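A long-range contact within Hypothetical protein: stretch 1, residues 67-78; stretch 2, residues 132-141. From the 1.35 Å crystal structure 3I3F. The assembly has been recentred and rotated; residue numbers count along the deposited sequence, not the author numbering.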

# COMPACT_ATOMS: atom_id res chain seq x y z
N ASN A 67 12.73 -7.52 12.94
CA ASN A 67 11.34 -7.46 13.42
C ASN A 67 10.38 -8.18 12.47
O ASN A 67 9.55 -8.97 12.91
CB ASN A 67 10.88 -6.01 13.59
CG ASN A 67 11.57 -5.29 14.74
OD1 ASN A 67 12.22 -5.92 15.58
ND2 ASN A 67 11.42 -3.98 14.79
N ILE A 68 10.52 -7.91 11.18
CA ILE A 68 9.69 -8.55 10.16
C ILE A 68 9.88 -10.07 10.15
O ILE A 68 8.91 -10.82 10.13
CB ILE A 68 9.97 -7.97 8.75
CG1 ILE A 68 9.46 -6.53 8.66
CG2 ILE A 68 9.32 -8.82 7.67
CD1 ILE A 68 9.97 -5.77 7.46
N ARG A 69 11.14 -10.51 10.20
CA ARG A 69 11.44 -11.95 10.23
C ARG A 69 10.79 -12.63 11.43
O ARG A 69 10.14 -13.66 11.29
CB ARG A 69 12.95 -12.18 10.27
CG ARG A 69 13.37 -13.65 10.22
CD ARG A 69 14.86 -13.84 10.45
NE ARG A 69 15.29 -13.35 11.76
CZ ARG A 69 15.11 -13.98 12.92
NH1 ARG A 69 14.50 -15.16 12.98
NH2 ARG A 69 15.55 -13.43 14.04
N LYS A 70 10.96 -12.04 12.61
CA LYS A 70 10.40 -12.61 13.84
C LYS A 70 8.88 -12.66 13.81
O LYS A 70 8.28 -13.66 14.19
CB LYS A 70 10.89 -11.84 15.07
CG LYS A 70 12.35 -12.06 15.40
CD LYS A 70 12.76 -11.30 16.64
CE LYS A 70 14.24 -11.43 16.92
NZ LYS A 70 14.72 -10.42 17.90
N CYS A 71 8.25 -11.58 13.35
CA CYS A 71 6.79 -11.55 13.24
C CYS A 71 6.27 -12.63 12.29
O CYS A 71 5.33 -13.35 12.63
CB CYS A 71 6.31 -10.18 12.76
SG CYS A 71 6.40 -8.88 14.01
N LEU A 72 6.89 -12.74 11.12
CA LEU A 72 6.45 -13.72 10.13
C LEU A 72 6.63 -15.16 10.62
O LEU A 72 5.74 -15.98 10.44
CB LEU A 72 7.18 -13.52 8.79
CG LEU A 72 6.79 -12.24 8.04
CD1 LEU A 72 7.64 -12.07 6.79
CD2 LEU A 72 5.32 -12.26 7.67
N GLU A 73 7.76 -15.45 11.25
CA GLU A 73 8.00 -16.80 11.77
C GLU A 73 7.02 -17.15 12.90
O GLU A 73 6.53 -18.27 12.99
CB GLU A 73 9.46 -16.97 12.20
CG GLU A 73 10.40 -17.02 11.00
CD GLU A 73 11.87 -17.14 11.36
OE1 GLU A 73 12.20 -17.26 12.57
OE2 GLU A 73 12.71 -17.10 10.44
N TYR A 74 6.72 -16.16 13.74
CA TYR A 74 5.72 -16.29 14.80
C TYR A 74 4.34 -16.62 14.22
O TYR A 74 3.57 -17.36 14.83
CB TYR A 74 5.68 -14.98 15.60
CG TYR A 74 4.85 -15.00 16.86
CD1 TYR A 74 5.30 -15.65 18.01
CD2 TYR A 74 3.63 -14.33 16.92
CE1 TYR A 74 4.55 -15.64 19.18
CE2 TYR A 74 2.87 -14.33 18.08
CZ TYR A 74 3.34 -14.98 19.21
OH TYR A 74 2.58 -14.97 20.36
N ALA A 75 4.05 -16.08 13.04
CA ALA A 75 2.77 -16.28 12.35
C ALA A 75 2.79 -17.46 11.36
O ALA A 75 1.95 -17.51 10.45
CB ALA A 75 2.36 -15.00 11.63
N ASN A 76 3.72 -18.39 11.53
CA ASN A 76 3.84 -19.57 10.66
C ASN A 76 4.15 -19.21 9.20
O ASN A 76 3.62 -19.80 8.26
CB ASN A 76 2.58 -20.45 10.75
CG ASN A 76 2.83 -21.90 10.33
OD1 ASN A 76 3.94 -22.42 10.46
ND2 ASN A 76 1.79 -22.55 9.81
N SER A 77 5.03 -18.22 9.04
CA SER A 77 5.48 -17.76 7.73
C SER A 77 7.00 -17.56 7.80
O SER A 77 7.68 -18.18 8.61
CB SER A 77 4.76 -16.46 7.36
OG SER A 77 5.03 -16.06 6.03
N GLY A 78 7.54 -16.69 6.95
CA GLY A 78 8.96 -16.39 6.97
C GLY A 78 9.32 -15.41 5.88
O GLY A 78 8.49 -15.11 5.02
N GLU A 132 10.99 2.86 6.98
CA GLU A 132 9.82 2.13 7.45
C GLU A 132 9.37 1.18 6.35
O GLU A 132 9.29 1.56 5.18
CB GLU A 132 8.69 3.09 7.81
CG GLU A 132 7.47 2.39 8.42
CD GLU A 132 6.45 3.34 9.00
OE1 GLU A 132 6.73 4.56 9.09
OE2 GLU A 132 5.37 2.86 9.39
N VAL A 133 9.10 -0.07 6.73
CA VAL A 133 8.65 -1.08 5.78
C VAL A 133 7.20 -1.41 6.10
O VAL A 133 6.87 -1.78 7.24
CB VAL A 133 9.53 -2.34 5.83
CG1 VAL A 133 8.99 -3.41 4.89
CG2 VAL A 133 10.96 -1.98 5.46
N VAL A 134 6.33 -1.26 5.11
CA VAL A 134 4.89 -1.38 5.30
C VAL A 134 4.27 -2.31 4.26
O VAL A 134 4.93 -2.69 3.29
CB VAL A 134 4.20 0.01 5.23
CG1 VAL A 134 4.85 0.99 6.20
CG2 VAL A 134 4.23 0.57 3.81
N ASN A 135 3.02 -2.68 4.49
CA ASN A 135 2.27 -3.54 3.57
C ASN A 135 3.00 -4.85 3.24
O ASN A 135 2.95 -5.33 2.11
CB ASN A 135 1.91 -2.78 2.29
CG ASN A 135 0.94 -1.64 2.55
OD1 ASN A 135 0.03 -1.77 3.36
ND2 ASN A 135 1.14 -0.52 1.86
N VAL A 136 3.66 -5.42 4.24
CA VAL A 136 4.25 -6.75 4.08
C VAL A 136 3.11 -7.75 4.01
O VAL A 136 2.29 -7.82 4.92
CB VAL A 136 5.19 -7.12 5.24
CG1 VAL A 136 5.63 -8.58 5.13
CG2 VAL A 136 6.40 -6.20 5.24
N VAL A 137 3.06 -8.49 2.90
CA VAL A 137 2.07 -9.54 2.68
C VAL A 137 2.84 -10.83 2.41
O VAL A 137 3.72 -10.86 1.54
CB VAL A 137 1.16 -9.20 1.49
CG1 VAL A 137 0.10 -10.29 1.29
CG2 VAL A 137 0.50 -7.84 1.69
N ALA A 138 2.51 -11.88 3.14
CA ALA A 138 3.22 -13.15 3.04
C ALA A 138 2.26 -14.33 3.12
O ALA A 138 1.19 -14.23 3.71
CB ALA A 138 4.26 -13.26 4.15
N ALA A 139 2.65 -15.44 2.51
CA ALA A 139 1.90 -16.69 2.61
C ALA A 139 2.33 -17.45 3.86
O ALA A 139 3.48 -17.37 4.28
CB ALA A 139 2.13 -17.54 1.37
N GLN A 140 1.40 -18.19 4.45
CA GLN A 140 1.74 -19.11 5.54
C GLN A 140 2.33 -20.40 4.98
O GLN A 140 2.12 -20.73 3.81
CB GLN A 140 0.51 -19.43 6.39
CG GLN A 140 0.15 -18.34 7.39
CD GLN A 140 -0.89 -18.80 8.39
OE1 GLN A 140 -1.93 -19.34 8.02
NE2 GLN A 140 -0.62 -18.58 9.67
N LYS A 141 3.07 -21.11 5.82
CA LYS A 141 3.65 -22.40 5.46
C LYS A 141 2.59 -23.50 5.51
O LYS A 141 1.51 -23.33 6.08
CB LYS A 141 4.80 -22.75 6.41
CG LYS A 141 5.93 -21.74 6.39
CD LYS A 141 7.14 -22.21 7.18
CE LYS A 141 6.86 -22.23 8.68
NZ LYS A 141 8.10 -22.45 9.47
OXT LYS A 141 2.80 -24.60 4.99
O HOH W 1 7.25 -20.09 11.09
O HOH W 2 7.94 -20.44 12.14
O HOH W 3 -1.29 -22.16 8.57
O HOH W 4 9.92 -19.90 8.40

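Three direct hydrogen bonds join the turn after the helix to the C-terminal end of the chain. The hydroxyl of Ser 77 donates from OG to Ala 139 O at 2.7 Å. The backbone amide of Lys 141 donates to Asn 76 O (N to O 2.8 Å), and the side-chain amide of Gln 140 reaches Ala 75 O (NE2 to O 2.9 Å); both are nearly linear, at 170° and 173°. Ala 75 is the first residue after the helix to leave helical phi/psi, and neither its carbonyl nor that of Asn 76 is taken by a backbone hydrogen bond within the stretch, so both are available to the other stretch. Asn 76 O also receives a CA-H...O contact from Gln 140 CA at 3.4 Å. Here the backbones come close, with the CA atoms of Ser 77 and Gln 140 4.5 Å apart.

Water extends this polar end. Water 1 donates to Glu 73 O (2.7 Å) and Ser 77 O (3.2 Å) and accepts from Lys 141 NZ (3.0 Å), so the lysine ammonium is linked to two backbone carbonyls without touching either. The aliphatic part of Lys 141 lies alongside the turn, its CE 3.4 Å from Asn 76 OD1.

Farther back along both stretches, the contact becomes apolar. The helix of stretch 1 and the strand of stretch 2 run in broadly the same direction, their axes inclined by 38° and 10.3 Å apart at closest approach, a gap filled by side chains. Ile 68 and Leu 72, one helical turn apart, point toward the strand. Ile 68 CD1 packs against Val 133 CG1 at 3.6 Å and Val 136 CG2 at 4.2 Å; Leu 72 packs against Ala 138 (CD2 to CB 3.8 Å) and more loosely against Val 136 (CD1 to CG1 4.4 Å). Val 136 therefore contacts both helix residues. Val 134 and Val 137 point away from the helix.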